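Regulatory protein SWI6 (Saccharomyces cerevisiae, PDB 1SW6) is the subunit shared by the yeast SBF and MBF complexes of cell-cycle-dependent transcription, represented here by its ankyrin-repeat domain. Local coordinates at residues 139-147 with 176-186; 229-240 with 263-271. All coordinates share one frame; numbering follows the deposited sequence.

Interaction 1: residues 139-147 with 176-186; sequences TSIANLELV and NNYDSGTFEAL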
loop_
_atom_site.group_PDB
_atom_site.type_symbol
_atom_site.label_atom_id
_atom_site.label_comp_id
_atom_site.label_asym_id
_atom_site.label_seq_id
_atom_site.Cartn_x
_atom_site.Cartn_y
_atom_site.Cartn_z
ATOM N N THR A 139 -0.528 10.649 -5.773
ATOM C CA THR A 139 -1.956 10.847 -5.999
ATOM C C THR A 139 -2.753 10.018 -4.987
ATOM O O THR A 139 -3.786 10.455 -4.466
ATOM C CB THR A 139 -2.357 10.426 -7.436
ATOM O OG1 THR A 139 -1.809 11.362 -8.382
ATOM C CG2 THR A 139 -3.881 10.387 -7.586
ATOM N N SER A 140 -2.256 8.820 -4.697
ATOM C CA SER A 140 -2.929 7.927 -3.762
ATOM C C SER A 140 -2.998 8.561 -2.374
ATOM O O SER A 140 -3.877 8.263 -1.575
ATOM C CB SER A 140 -2.166 6.603 -3.678
ATOM O OG SER A 140 -2.883 5.648 -2.917
ATOM N N ILE A 141 -2.062 9.460 -2.126
ATOM C CA ILE A 141 -1.923 10.129 -0.847
ATOM C C ILE A 141 -2.510 11.535 -0.836
ATOM O O ILE A 141 -2.339 12.285 0.120
ATOM C CB ILE A 141 -0.408 10.133 -0.481
ATOM C CG1 ILE A 141 -0.217 9.428 0.841
ATOM C CG2 ILE A 141 0.186 11.525 -0.551
ATOM C CD1 ILE A 141 -0.555 7.976 0.760
ATOM N N ALA A 142 -3.208 11.881 -1.912
ATOM C CA ALA A 142 -3.830 13.190 -2.055
ATOM C C ALA A 142 -2.865 14.364 -1.914
ATOM O O ALA A 142 -3.275 15.462 -1.513
ATOM C CB ALA A 142 -4.980 13.345 -1.061
ATOM N N ASN A 143 -1.591 14.160 -2.238
ATOM C CA ASN A 143 -0.661 15.284 -2.147
ATOM C C ASN A 143 -0.757 16.102 -3.429
ATOM O O ASN A 143 0.117 16.032 -4.297
ATOM C CB ASN A 143 0.780 14.823 -1.964
ATOM C CG ASN A 143 1.688 15.961 -1.522
ATOM O OD1 ASN A 143 1.674 17.047 -2.110
ATOM N ND2 ASN A 143 2.467 15.724 -0.477
ATOM N N LEU A 144 -1.825 16.884 -3.533
ATOM C CA LEU A 144 -2.082 17.712 -4.702
ATOM C C LEU A 144 -0.906 18.573 -5.149
ATOM O O LEU A 144 -0.567 18.598 -6.323
ATOM C CB LEU A 144 -3.300 18.606 -4.434
ATOM C CG LEU A 144 -3.758 19.565 -5.540
ATOM C CD1 LEU A 144 -4.082 18.800 -6.807
ATOM C CD2 LEU A 144 -4.980 20.332 -5.053
ATOM N N GLU A 145 -0.288 19.283 -4.218
ATOM C CA GLU A 145 0.821 20.160 -4.568
ATOM C C GLU A 145 1.954 19.442 -5.260
ATOM O O GLU A 145 2.458 19.894 -6.291
ATOM C CB GLU A 145 1.358 20.869 -3.330
ATOM C CG GLU A 145 1.621 22.339 -3.584
ATOM C CD GLU A 145 0.360 23.067 -4.012
ATOM O OE1 GLU A 145 0.480 24.205 -4.520
ATOM O OE2 GLU A 145 -0.750 22.502 -3.836
ATOM N N LEU A 146 2.381 18.321 -4.704
ATOM C CA LEU A 146 3.459 17.601 -5.353
ATOM C C LEU A 146 3.027 17.044 -6.719
ATOM O O LEU A 146 3.829 17.002 -7.658
ATOM C CB LEU A 146 3.978 16.510 -4.427
ATOM C CG LEU A 146 5.294 16.898 -3.749
ATOM C CD1 LEU A 146 5.300 18.379 -3.370
ATOM C CD2 LEU A 146 5.498 16.018 -2.528
ATOM N N VAL A 147 1.766 16.635 -6.847
ATOM C CA VAL A 147 1.287 16.123 -8.131
ATOM C C VAL A 147 1.406 17.200 -9.213
ATOM O O VAL A 147 1.854 16.927 -10.328
ATOM C CB VAL A 147 -0.187 15.660 -8.057
ATOM C CG1 VAL A 147 -0.761 15.501 -9.474
ATOM C CG2 VAL A 147 -0.269 14.315 -7.335
ATOM N N ASN A 176 -8.222 9.051 0.770
ATOM C CA ASN A 176 -7.367 10.218 0.937
ATOM C C ASN A 176 -7.801 11.510 0.251
ATOM O O ASN A 176 -7.729 12.581 0.851
ATOM C CB ASN A 176 -5.945 9.857 0.513
ATOM C CG ASN A 176 -5.333 8.799 1.406
ATOM O OD1 ASN A 176 -5.926 7.733 1.607
ATOM N ND2 ASN A 176 -4.147 9.081 1.950
ATOM N N ASN A 177 -8.238 11.425 -1.003
ATOM C CA ASN A 177 -8.643 12.627 -1.720
ATOM C C ASN A 177 -9.991 13.179 -1.264
ATOM O O ASN A 177 -10.263 14.363 -1.408
ATOM C CB ASN A 177 -8.612 12.362 -3.219
ATOM C CG ASN A 177 -7.202 12.477 -3.785
ATOM O OD1 ASN A 177 -6.757 13.564 -4.101
ATOM N ND2 ASN A 177 -6.494 11.360 -3.883
ATOM N N TYR A 178 -10.824 12.320 -0.694
ATOM C CA TYR A 178 -12.116 12.753 -0.173
ATOM C C TYR A 178 -11.868 13.439 1.184
ATOM O O TYR A 178 -12.293 14.566 1.418
ATOM C CB TYR A 178 -13.032 11.538 -0.016
ATOM C CG TYR A 178 -14.253 11.749 0.854
ATOM C CD1 TYR A 178 -15.216 12.700 0.534
ATOM C CD2 TYR A 178 -14.460 10.967 1.979
ATOM C CE1 TYR A 178 -16.358 12.861 1.319
ATOM C CE2 TYR A 178 -15.593 11.117 2.765
ATOM C CZ TYR A 178 -16.536 12.063 2.432
ATOM O OH TYR A 178 -17.646 12.204 3.226
ATOM N N ASP A 179 -11.150 12.761 2.068
ATOM C CA ASP A 179 -10.852 13.322 3.380
ATOM C C ASP A 179 -10.151 14.663 3.258
ATOM O O ASP A 179 -10.423 15.584 4.028
ATOM C CB ASP A 179 -9.969 12.367 4.186
ATOM C CG ASP A 179 -10.718 11.127 4.644
ATOM O OD1 ASP A 179 -11.940 11.040 4.403
ATOM O OD2 ASP A 179 -10.084 10.238 5.251
ATOM N N SER A 180 -9.264 14.775 2.275
ATOM C CA SER A 180 -8.507 16.003 2.071
ATOM C C SER A 180 -9.216 17.023 1.186
ATOM O O SER A 180 -8.748 18.147 1.045
ATOM C CB SER A 180 -7.133 15.679 1.475
ATOM O OG SER A 180 -6.449 14.727 2.270
ATOM N N GLY A 181 -10.340 16.632 0.590
ATOM C CA GLY A 181 -11.078 17.548 -0.265
ATOM C C GLY A 181 -10.269 18.092 -1.431
ATOM O O GLY A 181 -10.461 19.232 -1.845
ATOM N N THR A 182 -9.360 17.282 -1.963
ATOM C CA THR A 182 -8.528 17.712 -3.084
ATOM C C THR A 182 -8.961 17.133 -4.424
ATOM O O THR A 182 -8.435 17.522 -5.462
ATOM C CB THR A 182 -7.042 17.307 -2.879
ATOM O OG1 THR A 182 -6.973 15.930 -2.482
ATOM C CG2 THR A 182 -6.381 18.182 -1.817
ATOM N N PHE A 183 -9.920 16.212 -4.411
ATOM C CA PHE A 183 -10.350 15.567 -5.652
ATOM C C PHE A 183 -10.751 16.472 -6.811
ATOM O O PHE A 183 -10.264 16.288 -7.930
ATOM C CB PHE A 183 -11.486 14.578 -5.385
ATOM C CG PHE A 183 -11.744 13.640 -6.532
ATOM C CD1 PHE A 183 -10.745 12.771 -6.979
ATOM C CD2 PHE A 183 -12.981 13.614 -7.161
ATOM C CE1 PHE A 183 -10.980 11.889 -8.036
ATOM C CE2 PHE A 183 -13.224 12.733 -8.222
ATOM C CZ PHE A 183 -12.220 11.870 -8.656
ATOM N N GLU A 184 -11.634 17.437 -6.568
ATOM C CA GLU A 184 -12.068 18.302 -7.651
ATOM C C GLU A 184 -10.912 19.089 -8.244
ATOM O O GLU A 184 -10.827 19.235 -9.466
ATOM C CB GLU A 184 -13.187 19.246 -7.195
ATOM C CG GLU A 184 -13.733 20.126 -8.330
ATOM C CD GLU A 184 -15.166 20.594 -8.090
ATOM O OE1 GLU A 184 -15.634 20.544 -6.934
ATOM O OE2 GLU A 184 -15.826 21.017 -9.060
ATOM N N ALA A 185 -10.016 19.587 -7.391
ATOM C CA ALA A 185 -8.861 20.336 -7.883
ATOM C C ALA A 185 -7.926 19.381 -8.624
ATOM O O ALA A 185 -7.278 19.761 -9.605
ATOM C CB ALA A 185 -8.116 21.000 -6.715
ATOM N N LEU A 186 -7.858 18.139 -8.156
ATOM C CA LEU A 186 -7.000 17.130 -8.801
ATOM C C LEU A 186 -7.396 16.864 -10.267
ATOM O O LEU A 186 -6.549 16.605 -11.123
ATOM C CB LEU A 186 -7.067 15.816 -8.027
ATOM C CG LEU A 186 -6.136 14.695 -8.496
ATOM C CD1 LEU A 186 -4.683 15.069 -8.217
ATOM C CD2 LEU A 186 -6.494 13.408 -7.750
#
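L144 packs against A185 and L186 where the first two ankyrin repeats stack side by side. Each segment runs from the end of one helix, through a tight turn, into the next helix, so the contact joins the turns between paired helices in neighbouring repeats. With CG placed opposite the backbone N (chi1 180°), the L144 side chain extends into the contact, and its two methyls find different partners. CD2 meets A185 CB at 3.6 Å. CD1 passes L186 in the opposite direction and lies 4.0 Å from L186 CD1. V147 CG1 reaches that same L186 methyl from roughly a right angle. The other branch of L186, CD2, touches T139 CG2.

Beyond this patch A142 is the pivot. It has positive phi and is the C-prime residue of the Schellman motif ending helix 134-140. Its methyl faces a polar rim made of N176 O, N177 OD1, S180 OG and T182 OG1. S180 OG bonds back to N176 O, which also accepts from S180 N. N177 sends ND2 to T139 O at 2.9 Å; the C=O...ND2 angle is 166°. T139 O also accepts from A142 N, so the helix end is gripped by its own turn and by the next repeat. The N177 amide works at both ends: T139 O lies in its plane, while T182 OG1 bonds to N177 OD1 at 2.9 Å from above that plane. An alanine here removes the amide, so T139 O would probably lose its donor from the second repeat and T182 OG1 its acceptor. The N176 amide lies alongside I141, and G213 of the second subunit packs on I141. S140 O accepts from S174 OG and lies 3.3 Å from N176 CB.

Interaction 2: residues 229-240 with 263-271; sequences MGWIVKKQNRPI and LENLDLKWI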
loop_
_atom_site.group_PDB
_atom_site.type_symbol
_atom_site.label_atom_id
_atom_site.label_comp_id
_atom_site.label_asym_id
_atom_site.label_seq_id
_atom_site.Cartn_x
_atom_site.Cartn_y
_atom_site.Cartn_z
ATOM N N MET A 229 -18.892 14.117 -12.101
ATOM C CA MET A 229 -19.975 14.569 -12.977
ATOM C C MET A 229 -20.081 16.102 -12.959
ATOM O O MET A 229 -20.179 16.735 -14.010
ATOM C CB MET A 229 -21.302 13.933 -12.564
ATOM C CG MET A 229 -21.362 12.415 -12.767
ATOM S SD MET A 229 -21.056 11.915 -14.494
ATOM C CE MET A 229 -22.563 12.556 -15.262
ATOM N N GLY A 230 -20.045 16.699 -11.770
ATOM C CA GLY A 230 -20.108 18.147 -11.686
ATOM C C GLY A 230 -18.945 18.805 -12.420
ATOM O O GLY A 230 -19.122 19.817 -13.113
ATOM N N TRP A 231 -17.752 18.229 -12.280
ATOM C CA TRP A 231 -16.551 18.770 -12.926
ATOM C C TRP A 231 -16.707 18.805 -14.445
ATOM O O TRP A 231 -16.325 19.782 -15.097
ATOM C CB TRP A 231 -15.316 17.927 -12.574
ATOM C CG TRP A 231 -14.008 18.484 -13.135
ATOM C CD1 TRP A 231 -13.172 19.391 -12.538
ATOM C CD2 TRP A 231 -13.419 18.173 -14.402
ATOM N NE1 TRP A 231 -12.099 19.656 -13.358
ATOM C CE2 TRP A 231 -12.228 18.923 -14.508
ATOM C CE3 TRP A 231 -13.780 17.328 -15.462
ATOM C CZ2 TRP A 231 -11.393 18.855 -15.630
ATOM C CZ3 TRP A 231 -12.949 17.258 -16.580
ATOM C CH2 TRP A 231 -11.768 18.022 -16.653
ATOM N N ILE A 232 -17.264 17.733 -15.008
ATOM C CA ILE A 232 -17.440 17.671 -16.440
ATOM C C ILE A 232 -18.362 18.795 -16.921
ATOM O O ILE A 232 -18.052 19.462 -17.898
ATOM C CB ILE A 232 -17.991 16.281 -16.894
ATOM C CG1 ILE A 232 -16.853 15.380 -17.398
ATOM C CG2 ILE A 232 -18.924 16.447 -18.065
ATOM C CD1 ILE A 232 -15.830 15.023 -16.372
ATOM N N VAL A 233 -19.476 19.021 -16.228
ATOM C CA VAL A 233 -20.415 20.067 -16.650
ATOM C C VAL A 233 -19.963 21.490 -16.313
ATOM O O VAL A 233 -20.259 22.427 -17.054
ATOM C CB VAL A 233 -21.844 19.826 -16.071
ATOM C CG1 VAL A 233 -22.429 18.555 -16.654
ATOM C CG2 VAL A 233 -21.789 19.696 -14.546
ATOM N N LYS A 234 -19.229 21.663 -15.218
ATOM C CA LYS A 234 -18.768 22.997 -14.846
ATOM C C LYS A 234 -17.553 23.504 -15.630
ATOM O O LYS A 234 -17.367 24.713 -15.767
ATOM C CB LYS A 234 -18.464 23.057 -13.347
ATOM C CG LYS A 234 -19.660 22.703 -12.472
ATOM C CD LYS A 234 -19.436 23.044 -11.009
ATOM C CE LYS A 234 -18.240 22.320 -10.417
ATOM N NZ LYS A 234 -17.970 22.760 -9.003
ATOM N N LYS A 235 -16.731 22.609 -16.166
ATOM C CA LYS A 235 -15.547 23.069 -16.886
ATOM C C LYS A 235 -15.861 23.791 -18.197
ATOM O O LYS A 235 -15.022 24.528 -18.725
ATOM C CB LYS A 235 -14.586 21.908 -17.155
ATOM C CG LYS A 235 -15.005 20.958 -18.246
ATOM C CD LYS A 235 -13.815 20.106 -18.662
ATOM C CE LYS A 235 -14.129 19.262 -19.883
ATOM N NZ LYS A 235 -14.577 20.074 -21.050
ATOM N N GLN A 236 -17.069 23.573 -18.710
ATOM C CA GLN A 236 -17.520 24.193 -19.956
ATOM C C GLN A 236 -17.380 25.720 -19.909
ATOM O O GLN A 236 -17.111 26.357 -20.926
ATOM C CB GLN A 236 -18.981 23.815 -20.215
ATOM C CG GLN A 236 -19.512 24.243 -21.569
ATOM C CD GLN A 236 -18.757 23.597 -22.715
ATOM O OE1 GLN A 236 -18.690 22.366 -22.823
ATOM N NE2 GLN A 236 -18.180 24.428 -23.579
ATOM N N ASN A 237 -17.569 26.300 -18.724
ATOM C CA ASN A 237 -17.447 27.747 -18.540
ATOM C C ASN A 237 -16.146 28.093 -17.817
ATOM O O ASN A 237 -16.144 28.901 -16.884
ATOM C CB ASN A 237 -18.617 28.294 -17.712
ATOM C CG ASN A 237 -19.961 27.987 -18.324
ATOM O OD1 ASN A 237 -20.159 28.165 -19.528
ATOM N ND2 ASN A 237 -20.902 27.535 -17.498
ATOM N N ARG A 238 -15.040 27.487 -18.235
ATOM C CA ARG A 238 -13.772 27.763 -17.584
ATOM C C ARG A 238 -12.642 28.043 -18.566
ATOM O O ARG A 238 -12.388 27.262 -19.483
ATOM C CB ARG A 238 -13.396 26.598 -16.663
ATOM C CG ARG A 238 -14.364 26.398 -15.504
ATOM C CD ARG A 238 -13.870 25.312 -14.561
ATOM N NE ARG A 238 -12.549 25.635 -14.036
ATOM C CZ ARG A 238 -11.721 24.744 -13.506
ATOM N NH1 ARG A 238 -12.085 23.465 -13.428
ATOM N NH2 ARG A 238 -10.523 25.128 -13.076
ATOM N N PRO A 239 -11.946 29.174 -18.381
ATOM C CA PRO A 239 -10.840 29.523 -19.276
ATOM C C PRO A 239 -9.753 28.453 -19.215
ATOM O O PRO A 239 -9.632 27.737 -18.225
ATOM C CB PRO A 239 -10.374 30.874 -18.734
ATOM C CG PRO A 239 -10.695 30.776 -17.261
ATOM C CD PRO A 239 -12.062 30.141 -17.274
ATOM N N ILE A 240 -8.975 28.339 -20.282
ATOM C CA ILE A 240 -7.904 27.353 -20.341
ATOM C C ILE A 240 -6.582 28.022 -20.714
ATOM O O ILE A 240 -6.439 28.551 -21.818
ATOM C CB ILE A 240 -8.199 26.272 -21.400
ATOM C CG1 ILE A 240 -9.539 25.593 -21.105
ATOM C CG2 ILE A 240 -7.071 25.253 -21.430
ATOM C CD1 ILE A 240 -9.987 24.641 -22.203
ATOM N N LEU A 263 -9.360 17.851 -23.481
ATOM C CA LEU A 263 -10.128 18.743 -22.641
ATOM C C LEU A 263 -11.355 19.261 -23.385
ATOM O O LEU A 263 -12.442 19.319 -22.825
ATOM C CB LEU A 263 -9.242 19.901 -22.169
ATOM C CG LEU A 263 -9.685 20.586 -20.880
ATOM C CD1 LEU A 263 -8.595 21.520 -20.415
ATOM C CD2 LEU A 263 -10.979 21.336 -21.105
ATOM N N GLU A 264 -11.187 19.604 -24.655
ATOM C CA GLU A 264 -12.295 20.117 -25.450
ATOM C C GLU A 264 -13.365 19.066 -25.735
ATOM O O GLU A 264 -14.553 19.328 -25.561
ATOM C CB GLU A 264 -11.774 20.697 -26.773
ATOM C CG GLU A 264 -11.552 22.218 -26.785
ATOM C CD GLU A 264 -10.804 22.740 -25.560
ATOM O OE1 GLU A 264 -11.431 22.855 -24.483
ATOM O OE2 GLU A 264 -9.590 23.037 -25.671
ATOM N N ASN A 265 -12.949 17.877 -26.160
ATOM C CA ASN A 265 -13.904 16.813 -26.482
ATOM C C ASN A 265 -14.466 16.071 -25.267
ATOM O O ASN A 265 -15.363 15.241 -25.403
ATOM C CB ASN A 265 -13.269 15.798 -27.445
ATOM C CG ASN A 265 -12.925 16.401 -28.799
ATOM O OD1 ASN A 265 -12.602 15.682 -29.745
ATOM N ND2 ASN A 265 -12.989 17.722 -28.896
ATOM N N LEU A 266 -13.936 16.360 -24.083
ATOM C CA LEU A 266 -14.413 15.706 -22.868
ATOM C C LEU A 266 -15.594 16.485 -22.287
ATOM O O LEU A 266 -15.402 17.456 -21.555
ATOM C CB LEU A 266 -13.297 15.638 -21.821
ATOM C CG LEU A 266 -12.810 14.303 -21.236
ATOM C CD1 LEU A 266 -11.937 14.616 -20.016
ATOM C CD2 LEU A 266 -13.969 13.414 -20.822
ATOM N N ASP A 267 -16.814 16.068 -22.611
ATOM C CA ASP A 267 -17.993 16.748 -22.088
ATOM C C ASP A 267 -19.033 15.750 -21.581
ATOM O O ASP A 267 -18.803 14.537 -21.572
ATOM C CB ASP A 267 -18.597 17.678 -23.154
ATOM C CG ASP A 267 -18.982 16.944 -24.429
ATOM O OD1 ASP A 267 -19.187 17.613 -25.465
ATOM O OD2 ASP A 267 -19.089 15.706 -24.398
ATOM N N LEU A 268 -20.178 16.266 -21.153
ATOM C CA LEU A 268 -21.218 15.417 -20.609
ATOM C C LEU A 268 -21.672 14.317 -21.566
ATOM O O LEU A 268 -21.751 13.143 -21.182
ATOM C CB LEU A 268 -22.412 16.269 -20.165
ATOM C CG LEU A 268 -23.578 15.460 -19.578
ATOM C CD1 LEU A 268 -23.113 14.675 -18.357
ATOM C CD2 LEU A 268 -24.714 16.395 -19.209
ATOM N N LYS A 269 -21.960 14.673 -22.815
ATOM C CA LYS A 269 -22.397 13.647 -23.736
ATOM C C LYS A 269 -21.301 12.597 -24.002
ATOM O O LYS A 269 -21.600 11.425 -24.286
ATOM C CB LYS A 269 -22.911 14.278 -25.036
ATOM C CG LYS A 269 -21.968 15.185 -25.781
ATOM C CD LYS A 269 -22.737 15.794 -26.952
ATOM C CE LYS A 269 -21.871 16.682 -27.817
ATOM N NZ LYS A 269 -21.399 17.870 -27.063
ATOM N N TRP A 270 -20.037 13.004 -23.898
ATOM C CA TRP A 270 -18.949 12.052 -24.110
ATOM C C TRP A 270 -18.935 11.058 -22.958
ATOM O O TRP A 270 -18.763 9.863 -23.172
ATOM C CB TRP A 270 -17.580 12.736 -24.164
ATOM C CG TRP A 270 -16.492 11.769 -24.579
ATOM C CD1 TRP A 270 -16.087 11.488 -25.859
ATOM C CD2 TRP A 270 -15.722 10.909 -23.722
ATOM N NE1 TRP A 270 -15.119 10.510 -25.850
ATOM C CE2 TRP A 270 -14.874 10.138 -24.553
ATOM C CE3 TRP A 270 -15.668 10.713 -22.334
ATOM C CZ2 TRP A 270 -13.976 9.188 -24.042
ATOM C CZ3 TRP A 270 -14.771 9.760 -21.821
ATOM C CH2 TRP A 270 -13.940 9.012 -22.679
ATOM N N ILE A 271 -19.113 11.564 -21.739
ATOM C CA ILE A 271 -19.122 10.722 -20.542
ATOM C C ILE A 271 -20.264 9.718 -20.633
ATOM O O ILE A 271 -20.069 8.521 -20.409
ATOM C CB ILE A 271 -19.288 11.581 -19.258
ATOM C CG1 ILE A 271 -18.082 12.507 -19.088
ATOM C CG2 ILE A 271 -19.387 10.691 -18.034
ATOM C CD1 ILE A 271 -16.766 11.764 -18.913
#
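The backbones come nearest at I232 and D267, whose CA atoms are 5.7 Å apart, where the last turns of helix 218-234 face the bend between helices 261-265 and 268-276. I232 fills this approach. Its CG2 sits against the backbone at the start of helix 268-276, 3.3 Å from L268 N. Its CG1 meets I271 CG1 tip to tip at 3.6 Å. M229 extends the apolar seam. Its chain bends at chi2 (-58°) and chi3 (-69°), which carries CE across L268 to 3.8 Å from L268 CD1 and leaves SD beside I271 CG2. V233 lies alongside L268 at the outer margin.

D267 is the N-cap of helix 268-276. Its OD2 accepts from W270 N, and its OD1 makes a salt bridge with K269 NZ, which comes from above the carboxylate plane.

K235 supplies the polar link. Its NZ donates to L263 O at 2.9 Å, nearly in line with that carbonyl. This gives the end of helix 261-265 a charged side-chain donor. The K235 chain slides past L263 on the way, with CD 3.9 Å from L263 CD2. I240 and L263 reach toward each other tip to tip, I240 CD1 to L263 CD2 at 3.6 Å.

Both segments belong to the third, long ankyrin repeat. L263 also packs on I27 and T29 of strand 27-29, which pairs in parallel with strand 240-242. W231 NE1 hydrogen-bonds to D188 OD1 and R238 NH1 makes a salt bridge with it, joining this segment to helix 183-190.

Overall arrangement
Interaction 1 joins the first and second ankyrin repeats, and interaction 2 lies within the third. They follow one another along the chain, with centres about 20 Å apart. Helix 218-234 connects them. Its Y224 and I227 pack on F183 of interaction 1, and its last turns form one side of interaction 2. The two contacts also touch directly. E184 OE2 makes a salt bridge with K234 NZ at 2.8 Å, and E184 O packs on W231 CD1 at 3.9 Å. The second subunit lies against interaction 1, where its I296 N bonds to D179 OD2, but no other chain of the assembly touches interaction 2.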